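Local coordinates for RagA protein (Porphyromonas gingivalis, PDB 6SLN) that probably imports nutrients across the bacterial outer membrane as the plugged beta-barrel of a TonB-dependent receptor, at residues H562-L570 and N641-H649; L675-G686 and V700-L711. All coordinates share one frame; numbering follows the deposited sequence.

Interaction 1: H562-L570 and N641-H649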
loop_
_atom_site.group_PDB
_atom_site.type_symbol
_atom_site.label_atom_id
_atom_site.label_comp_id
_atom_site.label_asym_id
_atom_site.label_seq_id
_atom_site.Cartn_x
_atom_site.Cartn_y
_atom_site.Cartn_z
ATOM N N HIS A 562 -6.953 2.909 3.689
ATOM C CA HIS A 562 -7.506 1.565 3.757
ATOM C C HIS A 562 -9.028 1.596 3.797
ATOM O O HIS A 562 -9.621 2.040 4.787
ATOM C CB HIS A 562 -6.962 0.866 4.986
ATOM C CG HIS A 562 -7.037 -0.617 4.902
ATOM N ND1 HIS A 562 -6.623 -1.442 5.928
ATOM C CD2 HIS A 562 -7.494 -1.424 3.918
ATOM C CE1 HIS A 562 -6.810 -2.700 5.568
ATOM N NE2 HIS A 562 -7.332 -2.718 4.352
ATOM N N ARG A 563 -9.660 1.090 2.749
ATOM C CA ARG A 563 -11.102 0.915 2.729
ATOM C C ARG A 563 -11.407 -0.497 2.252
ATOM O O ARG A 563 -10.636 -1.102 1.494
ATOM C CB ARG A 563 -11.805 1.940 1.822
ATOM C CG ARG A 563 -12.240 3.235 2.510
ATOM C CD ARG A 563 -11.974 4.488 1.643
ATOM N NE ARG A 563 -12.182 4.313 0.196
ATOM C CZ ARG A 563 -11.448 4.918 -0.747
ATOM N NH1 ARG A 563 -10.450 5.742 -0.405
ATOM N NH2 ARG A 563 -11.704 4.699 -2.039
ATOM N N VAL A 564 -12.529 -1.023 2.725
ATOM C CA VAL A 564 -12.982 -2.367 2.401
ATOM C C VAL A 564 -14.491 -2.298 2.213
ATOM O O VAL A 564 -15.183 -1.588 2.948
ATOM C CB VAL A 564 -12.599 -3.369 3.516
ATOM C CG1 VAL A 564 -13.075 -4.755 3.174
ATOM C CG2 VAL A 564 -11.092 -3.356 3.771
ATOM N N ALA A 565 -14.997 -3.011 1.216
ATOM C CA ALA A 565 -16.422 -3.059 0.946
ATOM C C ALA A 565 -16.810 -4.475 0.547
ATOM O O ALA A 565 -16.088 -5.124 -0.216
ATOM C CB ALA A 565 -16.810 -2.079 -0.183
ATOM N N GLU A 566 -17.958 -4.948 1.036
ATOM C CA GLU A 566 -18.506 -6.173 0.474
ATOM C C GLU A 566 -20.022 -6.172 0.543
ATOM O O GLU A 566 -20.642 -5.476 1.356
ATOM C CB GLU A 566 -17.977 -7.426 1.156
ATOM C CG GLU A 566 -17.694 -7.258 2.600
ATOM C CD GLU A 566 -16.693 -8.266 3.078
ATOM O OE1 GLU A 566 -16.481 -8.371 4.302
ATOM O OE2 GLU A 566 -16.138 -8.967 2.216
ATOM N N TYR A 567 -20.601 -6.954 -0.353
ATOM C CA TYR A 567 -22.027 -7.194 -0.358
ATOM C C TYR A 567 -22.246 -8.547 -1.004
ATOM O O TYR A 567 -21.348 -9.109 -1.640
ATOM C CB TYR A 567 -22.799 -6.074 -1.084
ATOM C CG TYR A 567 -22.572 -5.948 -2.583
ATOM C CD1 TYR A 567 -23.155 -6.836 -3.484
ATOM C CD2 TYR A 567 -21.797 -4.913 -3.104
ATOM C CE1 TYR A 567 -22.948 -6.701 -4.874
ATOM C CE2 TYR A 567 -21.585 -4.776 -4.486
ATOM C CZ TYR A 567 -22.162 -5.670 -5.355
ATOM O OH TYR A 567 -21.963 -5.531 -6.698
ATOM N N ALA A 568 -23.455 -9.069 -0.827
ATOM C CA ALA A 568 -23.842 -10.293 -1.503
ATOM C C ALA A 568 -25.352 -10.299 -1.689
ATOM O O ALA A 568 -26.093 -9.557 -1.029
ATOM C CB ALA A 568 -23.368 -11.534 -0.734
ATOM N N TYR A 569 -25.791 -11.134 -2.623
ATOM C CA TYR A 569 -27.201 -11.354 -2.882
ATOM C C TYR A 569 -27.417 -12.848 -3.041
ATOM O O TYR A 569 -26.546 -13.560 -3.556
ATOM C CB TYR A 569 -27.673 -10.643 -4.153
ATOM C CG TYR A 569 -27.851 -9.150 -4.047
ATOM C CD1 TYR A 569 -29.026 -8.604 -3.543
ATOM C CD2 TYR A 569 -26.854 -8.278 -4.490
ATOM C CE1 TYR A 569 -29.196 -7.228 -3.469
ATOM C CE2 TYR A 569 -27.009 -6.901 -4.409
ATOM C CZ TYR A 569 -28.181 -6.383 -3.898
ATOM O OH TYR A 569 -28.348 -5.015 -3.819
ATOM N N LEU A 570 -28.583 -13.318 -2.591
ATOM C CA LEU A 570 -29.026 -14.691 -2.807
ATOM C C LEU A 570 -30.427 -14.653 -3.384
ATOM O O LEU A 570 -31.292 -13.934 -2.870
ATOM C CB LEU A 570 -29.025 -15.517 -1.516
ATOM C CG LEU A 570 -29.441 -16.982 -1.736
ATOM C CD1 LEU A 570 -28.431 -17.758 -2.621
ATOM C CD2 LEU A 570 -29.645 -17.672 -0.403
ATOM N N ASN A 641 -35.598 -2.966 -5.378
ATOM C CA ASN A 641 -34.476 -2.076 -5.587
ATOM C C ASN A 641 -33.707 -2.015 -4.281
ATOM O O ASN A 641 -34.304 -1.821 -3.217
ATOM C CB ASN A 641 -34.928 -0.671 -6.023
ATOM C CG ASN A 641 -33.733 0.251 -6.345
ATOM O OD1 ASN A 641 -32.586 -0.191 -6.373
ATOM N ND2 ASN A 641 -34.004 1.518 -6.565
ATOM N N SER A 642 -32.385 -2.196 -4.363
ATOM C CA SER A 642 -31.557 -2.199 -3.162
ATOM C C SER A 642 -30.210 -1.544 -3.416
ATOM O O SER A 642 -29.279 -1.720 -2.613
ATOM C CB SER A 642 -31.325 -3.608 -2.650
ATOM O OG SER A 642 -31.013 -4.454 -3.737
ATOM N N GLU A 643 -30.082 -0.805 -4.515
ATOM C CA GLU A 643 -28.835 -0.124 -4.828
ATOM C C GLU A 643 -28.639 1.004 -3.827
ATOM O O GLU A 643 -28.902 2.175 -4.099
ATOM C CB GLU A 643 -28.834 0.404 -6.253
ATOM C CG GLU A 643 -28.243 -0.545 -7.250
ATOM C CD GLU A 643 -27.101 -1.356 -6.700
ATOM O OE1 GLU A 643 -26.160 -0.757 -6.116
ATOM O OE2 GLU A 643 -27.156 -2.602 -6.861
ATOM N N ILE A 644 -28.149 0.648 -2.650
ATOM C CA ILE A 644 -27.696 1.619 -1.673
ATOM C C ILE A 644 -26.332 1.175 -1.155
ATOM O O ILE A 644 -25.765 0.187 -1.619
ATOM C CB ILE A 644 -28.691 1.775 -0.519
ATOM C CG1 ILE A 644 -28.807 0.429 0.206
ATOM C CG2 ILE A 644 -30.036 2.243 -1.060
ATOM C CD1 ILE A 644 -29.662 0.481 1.463
ATOM N N GLY A 645 -25.814 1.917 -0.181
ATOM C CA GLY A 645 -24.580 1.534 0.473
ATOM C C GLY A 645 -24.646 0.129 1.048
ATOM O O GLY A 645 -25.688 -0.526 1.084
ATOM N N ASN A 646 -23.487 -0.341 1.507
ATOM C CA ASN A 646 -23.338 -1.722 1.944
ATOM C C ASN A 646 -23.675 -1.947 3.414
ATOM O O ASN A 646 -23.942 -3.088 3.807
ATOM C CB ASN A 646 -21.903 -2.202 1.685
ATOM C CG ASN A 646 -21.555 -2.219 0.219
ATOM O OD1 ASN A 646 -22.331 -2.723 -0.599
ATOM N ND2 ASN A 646 -20.368 -1.682 -0.128
ATOM N N TYR A 647 -23.661 -0.900 4.232
ATOM C CA TYR A 647 -23.710 -1.029 5.681
ATOM C C TYR A 647 -24.562 0.093 6.272
ATOM O O TYR A 647 -24.127 0.847 7.136
ATOM C CB TYR A 647 -22.311 -0.968 6.297
ATOM C CG TYR A 647 -21.264 -1.828 5.631
ATOM C CD1 TYR A 647 -21.271 -3.221 5.790
ATOM C CD2 TYR A 647 -20.252 -1.252 4.854
ATOM C CE1 TYR A 647 -20.313 -4.015 5.189
ATOM C CE2 TYR A 647 -19.271 -2.046 4.246
ATOM C CZ TYR A 647 -19.305 -3.431 4.420
ATOM O OH TYR A 647 -18.350 -4.237 3.810
ATOM N N ASN A 648 -25.796 0.228 5.807
ATOM C CA ASN A 648 -26.603 1.389 6.154
ATOM C C ASN A 648 -27.607 1.141 7.262
ATOM O O ASN A 648 -28.354 2.067 7.604
ATOM C CB ASN A 648 -27.352 1.896 4.920
ATOM C CG ASN A 648 -26.459 2.657 3.970
ATOM O OD1 ASN A 648 -25.636 3.478 4.381
ATOM N ND2 ASN A 648 -26.604 2.374 2.690
ATOM N N HIS A 649 -27.681 -0.078 7.808
ATOM C CA HIS A 649 -28.607 -0.366 8.893
ATOM C C HIS A 649 -27.944 -0.477 10.257
ATOM O O HIS A 649 -28.611 -0.250 11.271
ATOM C CB HIS A 649 -29.378 -1.662 8.613
ATOM C CG HIS A 649 -28.502 -2.827 8.282
ATOM N ND1 HIS A 649 -28.042 -3.705 9.239
ATOM C CD2 HIS A 649 -28.004 -3.262 7.099
ATOM C CE1 HIS A 649 -27.296 -4.630 8.661
ATOM N NE2 HIS A 649 -27.262 -4.387 7.362
HETATM O O HOH W 1 -23.556 -5.598 2.110
#
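On the barrel strand 562-570 of this TonB-dependent receptor, Glu566, Tyr567 and Tyr569 meet Ser642, Asn646 and Tyr647 of the loop that follows strand 627-641. Backbone bonds tie Ala565, Tyr567 and Tyr569 to strand 515-540, and at Glu566 the other edge of the strand receives the loop. There the Tyr647 hydroxyl accepts the backbone N-H of Glu566 (N to OH 2.9 Å) in a rather bent bond of 140°, while Glu566 CG packs 3.3 Å from the same OH. Asn646 comes in beside it. Its OD1 lies obliquely against Tyr567, 3.4 Å from CD2, with amide and ring planes only 28° apart, and its ND2 rests 3.6 Å from Ala565 CB. Arg597 binds that OD1 and also makes a cation-pi contact with Tyr567, so one guanidinium engages both members of the pair. Farther along, Tyr569 has CG beside its own backbone N (chi1 -75°), which carries the phenol to the loop. Its OH donates to Ser642 OG (2.7 Å), which sits at the ring edge near its plane. The chain around Ser642 is folded tightly: Asn641 OD1 accepts from Glu643 N in an Asx turn, and Glu643 centres an inverse gamma turn. The plug region holds both residues, Ser642 OG through a hydrogen bond with Ala197 O and the Glu643 carboxylate through a salt bridge with Arg198. Between the two polar anchors, a water donates to Glu566 O at 3.0 Å and to Asn646 O at 3.1 Å.

Interaction 2: L675-G686 and V700-L711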
loop_
_atom_site.group_PDB
_atom_site.type_symbol
_atom_site.label_atom_id
_atom_site.label_comp_id
_atom_site.label_asym_id
_atom_site.label_seq_id
_atom_site.Cartn_x
_atom_site.Cartn_y
_atom_site.Cartn_z
ATOM N N LEU A 675 -34.317 -1.256 8.038
ATOM C CA LEU A 675 -33.967 -1.089 6.635
ATOM C C LEU A 675 -34.273 -2.355 5.849
ATOM O O LEU A 675 -33.840 -3.442 6.225
ATOM C CB LEU A 675 -32.486 -0.755 6.502
ATOM C CG LEU A 675 -32.120 -0.013 5.210
ATOM C CD1 LEU A 675 -32.963 1.260 5.039
ATOM C CD2 LEU A 675 -30.662 0.331 5.218
ATOM N N SER A 676 -35.009 -2.209 4.750
ATOM C CA SER A 676 -35.311 -3.341 3.884
ATOM C C SER A 676 -35.383 -2.856 2.437
ATOM O O SER A 676 -35.096 -1.691 2.126
ATOM C CB SER A 676 -36.599 -4.034 4.344
ATOM O OG SER A 676 -36.786 -5.305 3.725
ATOM N N TRP A 677 -35.739 -3.777 1.545
ATOM C CA TRP A 677 -35.897 -3.460 0.134
ATOM C C TRP A 677 -36.841 -2.287 -0.076
ATOM O O TRP A 677 -37.843 -2.136 0.633
ATOM C CB TRP A 677 -36.464 -4.656 -0.610
ATOM C CG TRP A 677 -35.535 -5.760 -0.699
ATOM C CD1 TRP A 677 -35.240 -6.657 0.279
ATOM C CD2 TRP A 677 -34.758 -6.125 -1.839
ATOM N NE1 TRP A 677 -34.327 -7.566 -0.181
ATOM C CE2 TRP A 677 -34.007 -7.262 -1.480
ATOM C CE3 TRP A 677 -34.632 -5.612 -3.131
ATOM C CZ2 TRP A 677 -33.126 -7.886 -2.362
ATOM C CZ3 TRP A 677 -33.770 -6.237 -4.008
ATOM C CH2 TRP A 677 -33.025 -7.359 -3.622
ATOM N N GLU A 678 -36.516 -1.462 -1.074
ATOM C CA GLU A 678 -37.498 -0.587 -1.698
ATOM C C GLU A 678 -38.288 -1.415 -2.706
ATOM O O GLU A 678 -37.708 -2.165 -3.496
ATOM C CB GLU A 678 -36.799 0.599 -2.362
ATOM C CG GLU A 678 -37.610 1.387 -3.374
ATOM C CD GLU A 678 -36.794 2.537 -3.999
ATOM O OE1 GLU A 678 -36.462 3.479 -3.229
ATOM O OE2 GLU A 678 -36.483 2.494 -5.234
ATOM N N LYS A 679 -39.608 -1.350 -2.639
ATOM C CA LYS A 679 -40.440 -2.245 -3.429
ATOM C C LYS A 679 -41.198 -1.453 -4.481
ATOM O O LYS A 679 -41.846 -0.445 -4.177
ATOM C CB LYS A 679 -41.375 -3.060 -2.532
ATOM C CG LYS A 679 -40.604 -4.164 -1.787
ATOM C CD LYS A 679 -41.486 -5.145 -1.027
ATOM C CE LYS A 679 -41.644 -4.751 0.447
ATOM N NZ LYS A 679 -40.367 -4.499 1.178
ATOM N N GLN A 680 -41.067 -1.895 -5.720
ATOM C CA GLN A 680 -41.653 -1.239 -6.864
ATOM C C GLN A 680 -42.644 -2.181 -7.520
ATOM O O GLN A 680 -42.474 -3.402 -7.496
ATOM C CB GLN A 680 -40.583 -0.829 -7.873
ATOM C CG GLN A 680 -39.929 0.489 -7.529
ATOM C CD GLN A 680 -38.958 0.988 -8.582
ATOM O OE1 GLN A 680 -39.132 0.753 -9.785
ATOM N NE2 GLN A 680 -37.912 1.667 -8.127
ATOM N N SER A 681 -43.690 -1.596 -8.092
ATOM C CA SER A 681 -44.596 -2.315 -8.963
ATOM C C SER A 681 -44.664 -1.572 -10.287
ATOM O O SER A 681 -44.385 -0.375 -10.351
ATOM C CB SER A 681 -45.991 -2.447 -8.346
ATOM O OG SER A 681 -46.609 -1.182 -8.234
ATOM N N GLN A 682 -45.031 -2.288 -11.349
ATOM C CA GLN A 682 -45.149 -1.655 -12.659
ATOM C C GLN A 682 -46.242 -2.345 -13.457
ATOM O O GLN A 682 -46.109 -3.518 -13.822
ATOM C CB GLN A 682 -43.834 -1.694 -13.422
ATOM C CG GLN A 682 -43.801 -0.696 -14.556
ATOM C CD GLN A 682 -42.795 -1.053 -15.622
ATOM O OE1 GLN A 682 -43.140 -1.147 -16.796
ATOM N NE2 GLN A 682 -41.544 -1.247 -15.224
ATOM N N PHE A 683 -47.304 -1.601 -13.740
ATOM C CA PHE A 683 -48.315 -2.018 -14.694
ATOM C C PHE A 683 -47.931 -1.470 -16.062
ATOM O O PHE A 683 -47.554 -0.300 -16.182
ATOM C CB PHE A 683 -49.691 -1.510 -14.264
ATOM C CG PHE A 683 -50.730 -1.595 -15.334
ATOM C CD1 PHE A 683 -51.159 -2.821 -15.810
ATOM C CD2 PHE A 683 -51.289 -0.443 -15.865
ATOM C CE1 PHE A 683 -52.133 -2.894 -16.799
ATOM C CE2 PHE A 683 -52.259 -0.508 -16.856
ATOM C CZ PHE A 683 -52.680 -1.734 -17.321
ATOM N N ASN A 684 -47.988 -2.320 -17.081
ATOM C CA ASN A 684 -47.568 -1.922 -18.414
ATOM C C ASN A 684 -48.539 -2.491 -19.424
ATOM O O ASN A 684 -48.836 -3.685 -19.387
ATOM C CB ASN A 684 -46.152 -2.409 -18.731
ATOM C CG ASN A 684 -45.601 -1.785 -19.989
ATOM O OD1 ASN A 684 -44.865 -0.805 -19.937
ATOM N ND2 ASN A 684 -46.003 -2.318 -21.137
ATOM N N PHE A 685 -49.020 -1.640 -20.324
ATOM C CA PHE A 685 -49.990 -2.022 -21.345
ATOM C C PHE A 685 -49.467 -1.572 -22.700
ATOM O O PHE A 685 -49.267 -0.373 -22.918
ATOM C CB PHE A 685 -51.357 -1.393 -21.065
ATOM C CG PHE A 685 -52.307 -1.526 -22.199
ATOM C CD1 PHE A 685 -52.381 -0.551 -23.185
ATOM C CD2 PHE A 685 -53.121 -2.637 -22.297
ATOM C CE1 PHE A 685 -53.253 -0.683 -24.249
ATOM C CE2 PHE A 685 -54.002 -2.772 -23.347
ATOM C CZ PHE A 685 -54.068 -1.792 -24.326
ATOM N N GLY A 686 -49.269 -2.518 -23.623
ATOM C CA GLY A 686 -48.555 -2.233 -24.847
ATOM C C GLY A 686 -49.287 -2.685 -26.096
ATOM O O GLY A 686 -50.207 -3.501 -26.057
ATOM N N VAL A 700 -46.450 1.182 -29.203
ATOM C CA VAL A 700 -46.813 2.064 -28.098
ATOM C C VAL A 700 -46.881 1.225 -26.829
ATOM O O VAL A 700 -47.348 0.079 -26.855
ATOM C CB VAL A 700 -48.151 2.798 -28.329
ATOM C CG1 VAL A 700 -48.209 4.023 -27.450
ATOM C CG2 VAL A 700 -48.315 3.195 -29.778
ATOM N N ASP A 701 -46.413 1.796 -25.723
ATOM C CA ASP A 701 -46.456 1.137 -24.422
ATOM C C ASP A 701 -46.835 2.173 -23.377
ATOM O O ASP A 701 -46.076 3.112 -23.135
ATOM C CB ASP A 701 -45.111 0.498 -24.083
ATOM C CG ASP A 701 -45.029 -0.944 -24.522
ATOM O OD1 ASP A 701 -45.563 -1.811 -23.794
ATOM O OD2 ASP A 701 -44.444 -1.209 -25.601
ATOM N N PHE A 702 -48.004 2.016 -22.774
ATOM C CA PHE A 702 -48.418 2.836 -21.647
ATOM C C PHE A 702 -48.093 2.090 -20.364
ATOM O O PHE A 702 -48.467 0.924 -20.205
ATOM C CB PHE A 702 -49.914 3.155 -21.713
ATOM C CG PHE A 702 -50.460 3.808 -20.463
ATOM C CD1 PHE A 702 -50.318 5.175 -20.259
ATOM C CD2 PHE A 702 -51.111 3.052 -19.484
ATOM C CE1 PHE A 702 -50.824 5.783 -19.098
ATOM C CE2 PHE A 702 -51.617 3.652 -18.324
ATOM C CZ PHE A 702 -51.474 5.021 -18.136
ATOM N N TYR A 703 -47.417 2.766 -19.446
ATOM C CA TYR A 703 -47.059 2.152 -18.182
ATOM C C TYR A 703 -47.412 3.071 -17.026
ATOM O O TYR A 703 -47.566 4.285 -17.187
ATOM C CB TYR A 703 -45.568 1.846 -18.116
ATOM C CG TYR A 703 -44.727 3.092 -18.152
ATOM C CD1 TYR A 703 -44.365 3.744 -16.982
ATOM C CD2 TYR A 703 -44.308 3.629 -19.358
ATOM C CE1 TYR A 703 -43.606 4.887 -17.013
ATOM C CE2 TYR A 703 -43.542 4.769 -19.399
ATOM C CZ TYR A 703 -43.191 5.394 -18.228
ATOM O OH TYR A 703 -42.425 6.534 -18.273
ATOM N N VAL A 704 -47.507 2.469 -15.843
ATOM C CA VAL A 704 -47.584 3.205 -14.586
ATOM C C VAL A 704 -46.773 2.434 -13.560
ATOM O O VAL A 704 -47.010 1.239 -13.335
ATOM C CB VAL A 704 -49.022 3.427 -14.082
ATOM C CG1 VAL A 704 -49.776 2.120 -13.998
ATOM C CG2 VAL A 704 -48.981 4.107 -12.724
ATOM N N ARG A 705 -45.816 3.114 -12.950
ATOM C CA ARG A 705 -44.791 2.507 -12.121
ATOM C C ARG A 705 -44.839 3.173 -10.754
ATOM O O ARG A 705 -44.859 4.403 -10.653
ATOM C CB ARG A 705 -43.412 2.651 -12.805
ATOM C CG ARG A 705 -42.241 2.868 -11.893
ATOM C CD ARG A 705 -40.957 3.009 -12.690
ATOM N NE ARG A 705 -39.801 2.758 -11.833
ATOM C CZ ARG A 705 -38.578 3.185 -12.100
ATOM N NH1 ARG A 705 -38.355 3.875 -13.207
ATOM N NH2 ARG A 705 -37.581 2.916 -11.265
ATOM N N THR A 706 -44.893 2.364 -9.711
ATOM C CA THR A 706 -45.084 2.864 -8.362
ATOM C C THR A 706 -43.971 2.357 -7.468
ATOM O O THR A 706 -43.630 1.170 -7.506
ATOM C CB THR A 706 -46.422 2.410 -7.803
ATOM O OG1 THR A 706 -47.384 2.362 -8.867
ATOM C CG2 THR A 706 -46.884 3.372 -6.726
ATOM N N THR A 707 -43.415 3.251 -6.661
ATOM C CA THR A 707 -42.389 2.887 -5.695
ATOM C C THR A 707 -42.906 3.081 -4.276
ATOM O O THR A 707 -43.419 4.151 -3.937
ATOM C CB THR A 707 -41.106 3.692 -5.916
ATOM O OG1 THR A 707 -40.730 3.648 -7.303
ATOM C CG2 THR A 707 -39.994 3.124 -5.054
ATOM N N ASN A 708 -42.770 2.035 -3.458
ATOM C CA ASN A 708 -43.196 2.016 -2.063
ATOM C C ASN A 708 -42.080 1.444 -1.206
ATOM O O ASN A 708 -41.157 0.804 -1.714
ATOM C CB ASN A 708 -44.477 1.190 -1.869
ATOM C CG ASN A 708 -45.720 2.044 -1.858
ATOM O OD1 ASN A 708 -46.283 2.351 -2.906
ATOM N ND2 ASN A 708 -46.134 2.469 -0.667
ATOM N N ASP A 709 -42.199 1.638 0.113
ATOM C CA ASP A 709 -41.091 1.399 1.044
ATOM C C ASP A 709 -39.840 2.136 0.563
ATOM O O ASP A 709 -38.715 1.627 0.625
ATOM C CB ASP A 709 -40.821 -0.097 1.226
ATOM C CG ASP A 709 -41.923 -0.799 1.996
ATOM O OD1 ASP A 709 -43.002 -0.208 2.109
ATOM O OD2 ASP A 709 -41.719 -1.931 2.492
ATOM N N MET A 710 -40.054 3.363 0.085
ATOM C CA MET A 710 -39.054 4.081 -0.692
ATOM C C MET A 710 -37.759 4.273 0.092
ATOM O O MET A 710 -37.764 4.777 1.221
ATOM C CB MET A 710 -39.632 5.428 -1.128
ATOM C CG MET A 710 -38.617 6.410 -1.683
ATOM S SD MET A 710 -39.348 7.517 -2.896
ATOM C CE MET A 710 -39.426 6.362 -4.243
ATOM N N LEU A 711 -36.642 3.865 -0.510
ATOM C CA LEU A 711 -35.340 4.031 0.134
ATOM C C LEU A 711 -34.928 5.480 -0.019
ATOM O O LEU A 711 -34.413 5.887 -1.059
ATOM C CB LEU A 711 -34.306 3.085 -0.464
ATOM C CG LEU A 711 -34.407 1.736 0.233
ATOM C CD1 LEU A 711 -33.729 0.611 -0.537
ATOM C CD2 LEU A 711 -33.842 1.889 1.649
#
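From Lys679-Asn708 to Phe685-Phe702, strands 678-686 and 700-708 run antiparallel with their axes at 163°, exchanging paired backbone N-H...O bonds, while CA-H...O contacts help join the intervening non-hydrogen-bonded pairs. One face is polar. Gln680 OE1 is gripped side-on by Arg705, whose NE (2.9 Å) and NH2 (3.0 Å) both reach it from the same face of the amide plane; NH1 of this arginine goes on to His147 O. Nearer the other end, Asn684 ND2 donates to Asp701 OD1 (2.7 Å), a diagonal bond in the amide plane of Asn684, though tilted somewhat from the plane of the carboxylate, which it meets on the anti side. Glu678 is extended, with CG opposite its backbone N (chi1 163°), and this lets it stretch past Thr707 CG2 to take the N-H of Leu711 on the anti lone pair of OE1 (2.8 Å). Ser151 and Asn641 hold the two carboxylate oxygens from outside the hairpin. On the other face, Val704 CG1 meets the edge of the Phe683 ring at CD2 (3.5 Å). Beyond the strand end, in a turn, Asp709 OD2 forms a salt bridge with Lys679 NZ (3.2 Å), the side chains lying side by side. A polar face bonded to the plug region through His147, Gly150 and Lys187, backed by one that turns apolar at Phe683, Phe685, Phe702 and Val704, is typical of a transmembrane hairpin in a TonB-dependent receptor barrel.

In the fold
Interaction 2 is local, binding neighbouring strands of one hairpin through repeated backbone bonds. Interaction 1 bridges a longer separation in sequence and buries far less surface, relying on a few phenol, amide and water-mediated bonds between a strand and a loop. Both are partly buried, and both turn polar groups toward the plug. The loop of interaction 1 leaves strand 627-641, which pairs with strand 678-691 of the hairpin in interaction 2; at that junction Asn641 N probably bonds to Glu678 O and Trp677 packs on Ser642.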